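Local coordinates for histidinol-phosphatase (Listeria monocytogenes serotype 4b str. H7858, PDB 6NLR), which probably hydrolyses L-histidinol phosphate to L-histidinol and phosphate in histidine biosynthesis, using a trinuclear metal centre of the PHP-domain type, at residues V94-G99 with L120-L125; R132-S137 with I182-K187; H8-P13 with K73-I78; A41-E46 with T59-A64. All blocks are in the same frame, centred on the assembly; numbering follows the deposited sequence.

Interaction 1 (V94-G99 with L120-L125). With MN (manganese (II) ion), chain E.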
loop_
_atom_site.group_PDB
_atom_site.type_symbol
_atom_site.label_atom_id
_atom_site.label_comp_id
_atom_site.label_asym_id
_atom_site.label_seq_id
_atom_site.Cartn_x
_atom_site.Cartn_y
_atom_site.Cartn_z
ATOM N N VAL A 94 2.627 5.988 -2.904
ATOM C CA VAL A 94 2.503 7.362 -2.374
ATOM C C VAL A 94 1.738 7.282 -1.057
ATOM O O VAL A 94 0.618 6.775 -1.050
ATOM C CB VAL A 94 1.826 8.276 -3.402
ATOM C CG1 VAL A 94 1.738 9.698 -2.890
ATOM C CG2 VAL A 94 2.562 8.228 -4.741
ATOM N N ASP A 95 2.332 7.785 0.021
ATOM C CA ASP A 95 1.615 7.958 1.305
ATOM C C ASP A 95 0.537 9.022 1.106
ATOM O O ASP A 95 0.864 10.130 0.601
ATOM C CB ASP A 95 2.566 8.344 2.436
ATOM C CG ASP A 95 3.206 7.127 3.054
ATOM O OD1 ASP A 95 2.575 6.526 3.968
ATOM O OD2 ASP A 95 4.275 6.754 2.563
ATOM N N TYR A 96 -0.691 8.704 1.496
ATOM C CA TYR A 96 -1.710 9.725 1.807
ATOM C C TYR A 96 -1.383 10.227 3.220
ATOM O O TYR A 96 -1.476 9.452 4.204
ATOM C CB TYR A 96 -3.142 9.219 1.642
ATOM C CG TYR A 96 -4.119 10.335 1.870
ATOM C CD1 TYR A 96 -4.216 11.384 0.958
ATOM C CD2 TYR A 96 -4.853 10.424 3.039
ATOM C CE1 TYR A 96 -5.054 12.463 1.191
ATOM C CE2 TYR A 96 -5.713 11.485 3.268
ATOM C CZ TYR A 96 -5.805 12.506 2.343
ATOM O OH TYR A 96 -6.636 13.543 2.574
ATOM N N LEU A 97 -0.928 11.479 3.300
ATOM C CA LEU A 97 -0.558 12.151 4.575
ATOM C C LEU A 97 -1.664 13.160 4.921
ATOM O O LEU A 97 -1.759 14.224 4.259
ATOM C CB LEU A 97 0.812 12.816 4.401
ATOM C CG LEU A 97 1.976 11.874 4.079
ATOM C CD1 LEU A 97 3.264 12.662 3.857
ATOM C CD2 LEU A 97 2.189 10.814 5.166
ATOM N N ILE A 98 -2.491 12.800 5.897
ATOM C CA ILE A 98 -3.662 13.615 6.341
ATOM C C ILE A 98 -3.146 14.990 6.785
ATOM O O ILE A 98 -2.225 15.040 7.629
ATOM C CB ILE A 98 -4.424 12.875 7.455
ATOM C CG1 ILE A 98 -5.045 11.578 6.927
ATOM C CG2 ILE A 98 -5.479 13.785 8.098
ATOM C CD1 ILE A 98 -5.304 10.550 7.990
ATOM N N GLY A 99 -3.656 16.052 6.162
ATOM C CA GLY A 99 -3.270 17.444 6.436
ATOM C C GLY A 99 -2.066 17.886 5.618
ATOM O O GLY A 99 -1.687 19.043 5.774
ATOM N N LEU A 120 -1.789 4.583 -4.074
ATOM C CA LEU A 120 -1.969 5.555 -2.976
ATOM C C LEU A 120 -2.349 4.761 -1.738
ATOM O O LEU A 120 -3.387 4.079 -1.779
ATOM C CB LEU A 120 -3.040 6.571 -3.358
ATOM C CG LEU A 120 -3.304 7.661 -2.325
ATOM C CD1 LEU A 120 -2.106 8.575 -2.190
ATOM C CD2 LEU A 120 -4.559 8.449 -2.701
ATOM N N SER A 121 -1.522 4.853 -0.706
ATOM C CA SER A 121 -1.604 4.021 0.517
ATOM C C SER A 121 -1.687 4.909 1.762
ATOM O O SER A 121 -0.920 5.885 1.864
ATOM C CB SER A 121 -0.420 3.104 0.606
ATOM O OG SER A 121 -0.513 2.116 -0.395
ATOM N N LEU A 122 -2.529 4.517 2.701
ATOM C CA LEU A 122 -2.569 5.108 4.062
ATOM C C LEU A 122 -1.750 4.229 5.028
ATOM O O LEU A 122 -2.137 3.048 5.256
ATOM C CB LEU A 122 -4.031 5.236 4.487
ATOM C CG LEU A 122 -4.249 5.916 5.830
ATOM C CD1 LEU A 122 -3.924 7.408 5.735
ATOM C CD2 LEU A 122 -5.658 5.676 6.313
ATOM N N HIS A 123 -0.710 4.804 5.638
ATOM C CA HIS A 123 0.204 4.098 6.584
ATOM C C HIS A 123 0.259 4.798 7.947
ATOM O O HIS A 123 0.765 4.170 8.895
ATOM C CB HIS A 123 1.635 3.996 6.035
ATOM C CG HIS A 123 1.782 3.216 4.769
ATOM N ND1 HIS A 123 2.324 3.780 3.628
ATOM C CD2 HIS A 123 1.463 1.947 4.443
ATOM C CE1 HIS A 123 2.336 2.884 2.657
ATOM N NE2 HIS A 123 1.795 1.771 3.121
ATOM N N PHE A 124 -0.208 6.042 8.050
ATOM C CA PHE A 124 -0.087 6.871 9.272
ATOM C C PHE A 124 -1.441 7.507 9.596
ATOM O O PHE A 124 -2.134 8.000 8.685
ATOM C CB PHE A 124 0.959 7.969 9.085
ATOM C CG PHE A 124 2.372 7.485 8.889
ATOM C CD1 PHE A 124 3.171 7.185 9.979
ATOM C CD2 PHE A 124 2.910 7.374 7.610
ATOM C CE1 PHE A 124 4.480 6.762 9.791
ATOM C CE2 PHE A 124 4.208 6.932 7.424
ATOM C CZ PHE A 124 4.986 6.623 8.514
ATOM N N LEU A 125 -1.799 7.493 10.872
ATOM C CA LEU A 125 -2.973 8.208 11.427
ATOM C C LEU A 125 -2.510 9.076 12.578
ATOM O O LEU A 125 -1.482 8.763 13.199
ATOM C CB LEU A 125 -3.960 7.190 12.004
ATOM C CG LEU A 125 -4.848 6.464 11.027
ATOM C CD1 LEU A 125 -5.692 5.448 11.795
ATOM C CD2 LEU A 125 -5.709 7.461 10.271
HETATM MN MN MN E . 1.978 -0.006 2.042
HETATM O O HOH W 1 0.257 7.354 5.061
HETATM O O HOH W 2 -1.841 10.020 6.883
HETATM O O HOH W 3 1.782 -1.291 3.967
HETATM O O HOH W 4 2.449 -1.428 1.043
#
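Val94 and Asp95 pair in parallel with Leu120 and Ser121, and the backbone carries the first layer of this contact. Ser121 N donates to Val94 O at 2.9 Å in an almost straight bond, and Tyr96 N returns the link to Ser121 O. Beyond this point the chains separate, and two waters take over. One donates to both Asp95 OD1 and Tyr96 O while accepting from His123 N; the other joins Tyr96 O and Ile98 N to Phe124 O.

The polar side-chain link is His123 ND1 to Asp95 OD1, 2.8 Å long. The oxygen lies close to the imidazole plane, whereas the nitrogen approaches from above the carboxylate plane, the two planes being 63° apart. With ND1 acting as donor, NE2 is left to bind manganese at 2.1 Å; Glu93 and His181 share that ion. Asp95 is thus a second-shell residue that fixes the rotation of a metal ligand, and its negative charge may make the imidazole a stronger donor to the metal. This pairing belongs to a beta-alpha-beta unit, strand 87-95, helix 101-111 and strand 117-127, which supplies Glu93 from near the end of its first strand and His123 from the break in its second.

The apolar contacts start on the face of Val94 and Leu120 and run on past the paired residues. Leu120 CD1 sits 4.1 Å from Val94 CG1 and also reaches Tyr96 CB. Leu122 CD1 comes to the edge of the Tyr96 ring, near its plane, and touches Ile98 CD1, which meets Leu125 CD2 at 3.9 Å. Leu97 CD2 approaches Phe124 CD2. Tyr96 OH bonds to Glu101.

Interaction 2 (R132-S137 with I182-K187). Unlike the reference sequence in segment 132-137: Ile134 (reference Leu).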
loop_
_atom_site.group_PDB
_atom_site.type_symbol
_atom_site.label_atom_id
_atom_site.label_comp_id
_atom_site.label_asym_id
_atom_site.label_seq_id
_atom_site.Cartn_x
_atom_site.Cartn_y
_atom_site.Cartn_z
ATOM N N ARG A 132 1.162 8.458 13.969
ATOM C CA ARG A 132 1.546 7.105 14.412
ATOM C C ARG A 132 1.366 6.136 13.245
ATOM O O ARG A 132 0.521 6.366 12.356
ATOM C CB ARG A 132 0.705 6.662 15.609
ATOM C CG ARG A 132 0.858 7.514 16.853
ATOM C CD ARG A 132 2.260 7.533 17.414
ATOM N NE ARG A 132 2.669 6.211 17.866
ATOM C CZ ARG A 132 2.789 5.835 19.130
ATOM N NH1 ARG A 132 2.518 6.659 20.136
ATOM N NH2 ARG A 132 3.173 4.600 19.394
ATOM N N SER A 133 2.179 5.098 13.244
ATOM C CA SER A 133 2.206 4.082 12.170
ATOM C C SER A 133 1.091 3.059 12.403
ATOM O O SER A 133 0.953 2.568 13.523
ATOM C CB SER A 133 3.550 3.417 12.130
ATOM O OG SER A 133 3.542 2.349 11.194
ATOM N N ILE A 134 0.386 2.704 11.337
ATOM C CA ILE A 134 -0.639 1.630 11.291
ATOM C C ILE A 134 0.063 0.265 11.253
ATOM O O ILE A 134 -0.520 -0.701 11.781
ATOM C CB ILE A 134 -1.547 1.833 10.062
ATOM C CG1 ILE A 134 -2.378 3.108 10.211
ATOM C CG2 ILE A 134 -2.412 0.604 9.805
ATOM C CD1 ILE A 134 -2.895 3.659 8.902
ATOM N N ASP A 135 1.263 0.176 10.668
ATOM C CA ASP A 135 1.797 -1.138 10.205
ATOM C C ASP A 135 3.212 -1.437 10.726
ATOM O O ASP A 135 3.776 -2.414 10.269
ATOM C CB ASP A 135 1.732 -1.231 8.671
ATOM C CG ASP A 135 2.579 -0.220 7.921
ATOM O OD1 ASP A 135 3.103 0.698 8.552
ATOM O OD2 ASP A 135 2.707 -0.360 6.702
ATOM N N PHE A 136 3.755 -0.687 11.687
ATOM C CA PHE A 136 5.137 -0.941 12.151
ATOM C C PHE A 136 5.168 -2.192 13.043
ATOM O O PHE A 136 5.951 -3.093 12.793
ATOM C CB PHE A 136 5.745 0.283 12.833
ATOM C CG PHE A 136 7.172 0.038 13.247
ATOM C CD1 PHE A 136 8.191 -0.010 12.298
ATOM C CD2 PHE A 136 7.486 -0.224 14.572
ATOM C CE1 PHE A 136 9.496 -0.285 12.685
ATOM C CE2 PHE A 136 8.786 -0.537 14.948
ATOM C CZ PHE A 136 9.787 -0.551 14.012
ATOM N N SER A 137 4.367 -2.255 14.097
ATOM C CA SER A 137 4.375 -3.420 15.010
ATOM C C SER A 137 3.081 -3.425 15.819
ATOM O O SER A 137 2.472 -2.332 16.011
ATOM C CB SER A 137 5.594 -3.428 15.918
ATOM O OG SER A 137 5.367 -2.577 17.049
ATOM N N ILE A 182 -6.466 -1.843 1.348
ATOM C CA ILE A 182 -7.472 -1.014 2.082
ATOM C C ILE A 182 -8.038 -1.698 3.342
ATOM O O ILE A 182 -9.085 -1.227 3.823
ATOM C CB ILE A 182 -8.618 -0.544 1.176
ATOM C CG1 ILE A 182 -9.440 -1.706 0.614
ATOM C CG2 ILE A 182 -8.100 0.392 0.102
ATOM C CD1 ILE A 182 -10.821 -1.277 0.126
ATOM N N SER A 183 -7.400 -2.720 3.903
ATOM C CA SER A 183 -7.770 -3.242 5.245
ATOM C C SER A 183 -6.502 -3.405 6.093
ATOM O O SER A 183 -6.415 -4.402 6.868
ATOM C CB SER A 183 -8.543 -4.536 5.129
ATOM O OG SER A 183 -7.754 -5.536 4.485
ATOM N N LEU A 184 -5.565 -2.464 5.966
ATOM C CA LEU A 184 -4.245 -2.529 6.659
ATOM C C LEU A 184 -4.449 -2.470 8.183
ATOM O O LEU A 184 -3.544 -2.878 8.910
ATOM C CB LEU A 184 -3.330 -1.393 6.190
ATOM C CG LEU A 184 -1.869 -1.519 6.649
ATOM C CD1 LEU A 184 -1.178 -2.682 5.935
ATOM C CD2 LEU A 184 -1.115 -0.227 6.385
ATOM N N CYS A 185 -5.596 -1.979 8.642
ATOM C CA CYS A 185 -6.032 -2.000 10.066
ATOM C C CYS A 185 -6.142 -3.444 10.592
ATOM O O CYS A 185 -6.257 -3.586 11.829
ATOM C CB CYS A 185 -7.359 -1.266 10.238
ATOM S SG CYS A 185 -8.737 -1.933 9.249
ATOM N N GLN A 186 -6.028 -4.464 9.734
ATOM C CA GLN A 186 -6.089 -5.904 10.147
ATOM C C GLN A 186 -4.690 -6.532 10.243
ATOM O O GLN A 186 -4.597 -7.725 10.566
ATOM C CB GLN A 186 -6.962 -6.718 9.182
ATOM C CG GLN A 186 -8.354 -6.140 8.980
ATOM C CD GLN A 186 -9.138 -5.941 10.256
ATOM O OE1 GLN A 186 -9.687 -4.866 10.507
ATOM N NE2 GLN A 186 -9.201 -6.983 11.085
ATOM N N LYS A 187 -3.622 -5.767 10.010
ATOM C CA LYS A 187 -2.257 -6.355 9.940
ATOM C C LYS A 187 -1.888 -7.026 11.268
ATOM O O LYS A 187 -1.178 -8.047 11.213
ATOM C CB LYS A 187 -1.203 -5.321 9.557
ATOM C CG LYS A 187 0.207 -5.886 9.502
ATOM C CD LYS A 187 1.219 -4.934 8.957
ATOM C CE LYS A 187 2.621 -5.513 8.929
ATOM N NZ LYS A 187 3.542 -4.513 8.347
HETATM O O HOH W 5 -2.615 -2.460 11.569
HETATM O O HOH W 6 3.134 -3.080 5.895
#
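Leu184 opens the contact from the 182-187 side, its branch directed at Ile134 and Asp135. CG stands anti to the backbone N (chi1 -169°), and CD2 beyond it comes 3.8 Å from Ile134 CG2. The same methyl lies 3.8 Å from Asp135 CB and also touches the carboxylate, so one leucine branch bridges an apolar side chain and an acidic one. Ile134 contributes its CG2 branch. The carbonyl of Leu184 is engaged as well: a water donates to Leu184 O and, at 2.7 Å, to Ile134 O, joining two backbone acceptors.

Cys185 follows in a short 3-10 turn and turns its side chain away, though its backbone N lies near Ile134 CG2. The turn is held by Gln186 N to Ser183 O and Lys187 N to Leu184 O. Lys187 then runs out fully extended, its CD passing 3.7 Å from Asp135 CB, until NZ donates to Asp135 O at 2.9 Å, in the carbonyl plane on a lone pair. The lysine therefore grips the aspartate backbone directly; Lys187 NZ lies 4.5 Å from Asp135 OD2, beyond a salt bridge, with a water that accepts from NZ and lies 2.9 Å from Asp135 OD2. On the other segment an ST turn, Asp135 N to Ser133 OG, shapes the backbone that presents Asp135.

Asp135 lies beside the metal centre, its side chain about 4 Å from a bound sulfate and touching the manganese ligand His123. Ile134 packs on strand 117-127 and on helices 138-149 and 152-168, while Tyr159 of the latter helix bonds to Leu184 N.

Interaction 3 (H8-P13 with K73-I78). With CO (cobalt (II) ion), chain F.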
loop_
_atom_site.group_PDB
_atom_site.type_symbol
_atom_site.label_atom_id
_atom_site.label_comp_id
_atom_site.label_asym_id
_atom_site.label_seq_id
_atom_site.Cartn_x
_atom_site.Cartn_y
_atom_site.Cartn_z
ATOM N N HIS A 8 8.660 -3.528 -4.365
ATOM C CA HIS A 8 9.673 -2.622 -3.773
ATOM C C HIS A 8 11.065 -3.076 -4.219
ATOM O O HIS A 8 11.165 -4.100 -4.929
ATOM C CB HIS A 8 9.457 -2.568 -2.250
ATOM C CG HIS A 8 8.142 -1.953 -1.896
ATOM N ND1 HIS A 8 7.962 -0.581 -1.857
ATOM C CD2 HIS A 8 6.931 -2.497 -1.649
ATOM C CE1 HIS A 8 6.704 -0.316 -1.542
ATOM N NE2 HIS A 8 6.043 -1.477 -1.450
ATOM N N THR A 9 12.101 -2.347 -3.796
ATOM C CA THR A 9 13.472 -2.433 -4.346
ATOM C C THR A 9 14.497 -2.242 -3.234
ATOM O O THR A 9 14.092 -2.044 -2.063
ATOM C CB THR A 9 13.675 -1.344 -5.411
ATOM O OG1 THR A 9 13.722 -0.055 -4.786
ATOM C CG2 THR A 9 12.580 -1.341 -6.450
ATOM N N GLU A 10 15.779 -2.242 -3.605
ATOM C CA GLU A 10 16.910 -1.903 -2.700
ATOM C C GLU A 10 16.799 -0.440 -2.241
ATOM O O GLU A 10 17.476 -0.102 -1.271
ATOM C CB GLU A 10 18.270 -2.202 -3.348
ATOM C CG GLU A 10 18.626 -1.326 -4.556
ATOM C CD GLU A 10 18.061 -1.757 -5.918
ATOM O OE1 GLU A 10 17.119 -2.605 -5.976
ATOM O OE2 GLU A 10 18.523 -1.208 -6.927
ATOM N N PHE A 11 15.963 0.398 -2.862
ATOM C CA PHE A 11 15.779 1.820 -2.445
ATOM C C PHE A 11 14.853 1.916 -1.223
ATOM O O PHE A 11 14.670 3.003 -0.682
ATOM C CB PHE A 11 15.316 2.676 -3.628
ATOM C CG PHE A 11 16.438 3.003 -4.582
ATOM C CD1 PHE A 11 16.763 2.150 -5.628
ATOM C CD2 PHE A 11 17.196 4.152 -4.421
ATOM C CE1 PHE A 11 17.808 2.446 -6.491
ATOM C CE2 PHE A 11 18.251 4.437 -5.272
ATOM C CZ PHE A 11 18.547 3.592 -6.313
ATOM N N CYS A 12 14.272 0.800 -0.794
ATOM C CA CYS A 12 13.395 0.738 0.398
ATOM C C CYS A 12 14.264 0.497 1.633
ATOM O O CYS A 12 14.802 -0.596 1.786
ATOM C CB CYS A 12 12.366 -0.376 0.259
ATOM S SG CYS A 12 11.249 -0.422 1.673
ATOM N N PRO A 13 14.402 1.460 2.567
ATOM C CA PRO A 13 15.290 1.282 3.722
ATOM C C PRO A 13 14.861 0.131 4.662
ATOM O O PRO A 13 15.709 -0.420 5.295
ATOM C CB PRO A 13 15.278 2.643 4.460
ATOM C CG PRO A 13 14.629 3.615 3.471
ATOM C CD PRO A 13 13.722 2.768 2.588
ATOM N N LYS A 73 16.951 6.323 -12.490
ATOM C CA LYS A 73 18.007 5.807 -13.382
ATOM C C LYS A 73 18.025 4.272 -13.309
ATOM O O LYS A 73 18.022 3.633 -14.367
ATOM C CB LYS A 73 19.356 6.410 -13.000
ATOM C CG LYS A 73 20.522 5.876 -13.807
ATOM C CD LYS A 73 21.841 6.387 -13.320
ATOM C CE LYS A 73 22.992 5.830 -14.123
ATOM N NZ LYS A 73 24.234 5.897 -13.335
ATOM N N LYS A 74 18.066 3.691 -12.107
ATOM C CA LYS A 74 18.170 2.216 -11.935
ATOM C C LYS A 74 16.923 1.548 -12.520
ATOM O O LYS A 74 17.045 0.580 -13.259
ATOM C CB LYS A 74 18.379 1.847 -10.468
ATOM C CG LYS A 74 18.386 0.350 -10.163
ATOM C CD LYS A 74 19.497 -0.398 -10.870
ATOM C CE LYS A 74 19.448 -1.887 -10.604
ATOM N NZ LYS A 74 19.679 -2.172 -9.170
HETATM N N MSE A 75 15.723 2.046 -12.186
HETATM C CA MSE A 75 14.512 1.351 -12.608
HETATM C C MSE A 75 14.331 1.440 -14.129
HETATM O O MSE A 75 13.836 0.498 -14.731
HETATM C CB MSE A 75 13.267 1.894 -11.896
HETATM C CG MSE A 75 13.247 1.709 -10.382
HETATM SE SE MSE A 75 14.135 0.052 -9.771
HETATM C CE MSE A 75 15.299 0.607 -8.285
ATOM N N ASN A 76 14.659 2.586 -14.732
ATOM C CA ASN A 76 14.567 2.761 -16.171
ATOM C C ASN A 76 15.542 1.799 -16.852
ATOM O O ASN A 76 15.199 1.230 -17.897
ATOM C CB ASN A 76 14.807 4.218 -16.612
ATOM C CG ASN A 76 13.526 5.042 -16.518
ATOM O OD1 ASN A 76 13.393 5.961 -15.694
ATOM N ND2 ASN A 76 12.535 4.667 -17.302
ATOM N N HIS A 77 16.715 1.585 -16.274
ATOM C CA HIS A 77 17.705 0.607 -16.811
ATOM C C HIS A 77 17.078 -0.804 -16.809
ATOM O O HIS A 77 17.170 -1.525 -17.818
ATOM C CB HIS A 77 18.998 0.686 -15.989
ATOM C CG HIS A 77 19.918 -0.469 -16.190
ATOM N ND1 HIS A 77 20.585 -0.652 -17.361
ATOM C CD2 HIS A 77 20.290 -1.482 -15.368
ATOM C CE1 HIS A 77 21.301 -1.755 -17.287
ATOM N NE2 HIS A 77 21.148 -2.285 -16.068
ATOM N N ILE A 78 16.458 -1.194 -15.694
ATOM C CA ILE A 78 15.887 -2.565 -15.524
ATOM C C ILE A 78 14.697 -2.735 -16.473
ATOM O O ILE A 78 14.584 -3.777 -17.095
ATOM C CB ILE A 78 15.512 -2.801 -14.052
ATOM C CG1 ILE A 78 16.755 -2.812 -13.168
ATOM C CG2 ILE A 78 14.706 -4.073 -13.905
ATOM C CD1 ILE A 78 17.759 -3.855 -13.556
HETATM CO CO CO F . 4.102 -1.512 -0.415
HETATM O O HOH W 4 2.449 -1.428 1.043
#
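Glu10 OE2 and Lys74 NZ form a salt bridge at 2.7 Å, the ammonium group coming from above the carboxylate plane. Glu10 folds to reach it: CG lies between the backbone N and the carbonyl carbon (chi1 67°), and the chain bends again at chi2. Next to this bridge the methyl CE of Met75, a selenomethionine, lies obliquely against the Phe11 ring, 3.4 Å from Phe11 CD1. The same end meets Thr9 tip to tip, CE lying 3.8 Å from Thr9 CG2, while Lys74 CB adds a looser contact to Phe11 CE1.

The loop is shaped by a type I turn from Thr9 to Cys12 and by an ST turn in which Phe11 N donates to Thr9 OG1 at 3.0 Å. That hydroxyl also bonds to Glu39, which holds ND1 of His8 too. His8 NE2 binds cobalt at 2.2 Å, alongside His6, Glu93 and Asp258, so the loop carrying a metal ligand is the one that packs on helix 68-81.

Lys74 has a second acidic partner, Asp19, and Glu10 OE1 accepts from Val20 N at the start of helix 20-29. Met75 continues inward onto Ile37 of strand 34-40 and Ile90 of strand 87-95.

Interaction 4 (A41-E46 with T59-A64)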
loop_
_atom_site.group_PDB
_atom_site.type_symbol
_atom_site.label_atom_id
_atom_site.label_comp_id
_atom_site.label_asym_id
_atom_site.label_seq_id
_atom_site.Cartn_x
_atom_site.Cartn_y
_atom_site.Cartn_z
ATOM N N ALA A 41 7.403 6.689 -1.774
ATOM C CA ALA A 41 7.768 8.098 -2.047
ATOM C C ALA A 41 8.371 8.691 -0.781
ATOM O O ALA A 41 7.906 8.370 0.305
ATOM C CB ALA A 41 6.569 8.898 -2.482
ATOM N N PRO A 42 9.386 9.571 -0.881
ATOM C CA PRO A 42 9.895 10.306 0.278
ATOM C C PRO A 42 8.798 11.022 1.092
ATOM O O PRO A 42 7.886 11.582 0.494
ATOM C CB PRO A 42 10.839 11.344 -0.351
ATOM C CG PRO A 42 11.309 10.688 -1.635
ATOM C CD PRO A 42 10.101 9.902 -2.122
ATOM N N LEU A 43 8.886 10.972 2.427
ATOM C CA LEU A 43 7.896 11.655 3.313
ATOM C C LEU A 43 8.175 13.153 3.342
ATOM O O LEU A 43 9.310 13.535 3.142
ATOM C CB LEU A 43 7.956 11.092 4.726
ATOM C CG LEU A 43 7.659 9.603 4.856
ATOM C CD1 LEU A 43 7.793 9.179 6.308
ATOM C CD2 LEU A 43 6.273 9.294 4.343
ATOM N N SER A 44 7.145 13.969 3.547
ATOM C CA SER A 44 7.269 15.411 3.877
ATOM C C SER A 44 8.185 15.552 5.103
ATOM O O SER A 44 7.930 14.852 6.108
ATOM C CB SER A 44 5.908 16.023 4.117
ATOM O OG SER A 44 5.994 17.060 5.076
ATOM N N SER A 45 9.200 16.421 5.039
ATOM C CA SER A 45 10.058 16.752 6.204
ATOM C C SER A 45 9.209 17.419 7.302
ATOM O O SER A 45 9.525 17.192 8.484
ATOM C CB SER A 45 11.248 17.597 5.807
ATOM O OG SER A 45 10.816 18.808 5.205
ATOM N N GLU A 46 8.178 18.195 6.946
ATOM C CA GLU A 46 7.233 18.808 7.921
ATOM C C GLU A 46 6.459 17.698 8.642
ATOM O O GLU A 46 6.298 17.775 9.857
ATOM C CB GLU A 46 6.226 19.754 7.258
ATOM C CG GLU A 46 6.811 21.079 6.840
ATOM C CD GLU A 46 7.436 21.839 7.999
ATOM O OE1 GLU A 46 6.699 22.206 8.968
ATOM O OE2 GLU A 46 8.658 22.020 7.954
ATOM N N THR A 59 12.006 6.929 10.120
ATOM C CA THR A 59 13.361 7.061 9.505
ATOM C C THR A 59 13.529 6.030 8.389
ATOM O O THR A 59 14.245 6.282 7.437
ATOM C CB THR A 59 14.501 6.885 10.515
ATOM O OG1 THR A 59 14.304 5.608 11.109
ATOM C CG2 THR A 59 14.541 7.954 11.585
ATOM N N THR A 60 12.848 4.903 8.509
ATOM C CA THR A 60 13.013 3.685 7.674
ATOM C C THR A 60 11.893 3.632 6.623
ATOM O O THR A 60 11.956 2.752 5.754
ATOM C CB THR A 60 13.083 2.555 8.711
ATOM O OG1 THR A 60 14.432 2.097 8.779
ATOM C CG2 THR A 60 12.062 1.479 8.531
ATOM N N ALA A 61 10.908 4.543 6.689
ATOM C CA ALA A 61 9.680 4.485 5.863
ATOM C C ALA A 61 10.033 4.565 4.375
ATOM O O ALA A 61 9.408 3.853 3.579
ATOM C CB ALA A 61 8.724 5.588 6.253
ATOM N N SER A 62 10.948 5.444 3.979
ATOM C CA SER A 62 11.140 5.704 2.534
ATOM C C SER A 62 12.496 6.322 2.277
ATOM O O SER A 62 13.144 6.791 3.196
ATOM C CB SER A 62 10.026 6.575 2.023
ATOM O OG SER A 62 10.130 7.853 2.598
HETATM N N MSE A 63 12.893 6.313 1.004
HETATM C CA MSE A 63 14.127 6.945 0.575
HETATM C C MSE A 63 14.034 8.465 0.757
HETATM O O MSE A 63 12.950 9.013 0.983
HETATM C CB MSE A 63 14.380 6.580 -0.893
HETATM C CG MSE A 63 13.461 7.293 -1.866
HETATM SE SE MSE A 63 13.650 6.632 -3.711
HETATM C CE MSE A 63 11.969 5.761 -4.108
ATOM N N ALA A 64 15.189 9.132 0.638
ATOM C CA ALA A 64 15.280 10.583 0.668
ATOM C C ALA A 64 15.006 11.152 -0.723
ATOM O O ALA A 64 15.185 10.468 -1.721
ATOM C CB ALA A 64 16.654 11.000 1.150
#
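Ala41 meets Ser62 through its carbonyl: Ser62 OG lies 3.2 Å from Ala41 O, a weak hydrogen bond, and not a settled one, because Met63 O is also within reach of that proton. Ser62 CB is almost as near to that oxygen. The hydroxyl sits between its own backbone N and carbonyl carbon (chi1 67°), which directs it at the 41-43 backbone.

Pro42 makes the broadest contact. Its CA makes a bent C-H...O contact with Met63 O, 3.4 Å away, and ring atoms CB and CG rest on the same oxygen. Pro42 CG also touches Met63 CG at 4.0 Å and reaches the backbone of Ala64. Met63 is a selenomethionine.

The 41-46 segment begins just after strand 34-40 and leads into helix 45-48, a loop at the C-terminal end of a strand in the PHP-domain sheet. The 59-64 segment crosses beside it on the way from helix 56-59 to helix 68-81. Pro42 and Met63 both lie on Leu68 of that last helix, and Ala61 O makes a weak hydrogen bond to the manganese ligand His14.

Leu43 closes the contact on the other flank of Ser62. Its CG stands anti to the carbonyl carbon (chi1 -60°), and beyond it CD1 meets Ala61 CB at 3.7 Å while CG passes near Ser62 OG. Ser44 then caps the helix, its OG accepting from Phe47 N.

In the fold
From the N terminus, interaction 3 closes the first long loop, bringing the loop after strand 3-7 that carries a metal ligand to helix 68-81. Interaction 4 is nested inside it, folding the segment after strand 34-40 onto the approach to that helix; the two touch where Pro13 packs on Thr60 and Ser62. Interaction 1 follows in series, joining strands 87-95 and 117-127 around helix 101-111, and meets interaction 4 where Leu43 packs on Asp95. Interaction 2 comes last, linking the end of strand 130-133 to the loop after strand 178-179. It touches interaction 1 through the antiparallel neighbours 117-127 and 130-133. No contacts cross along the chain.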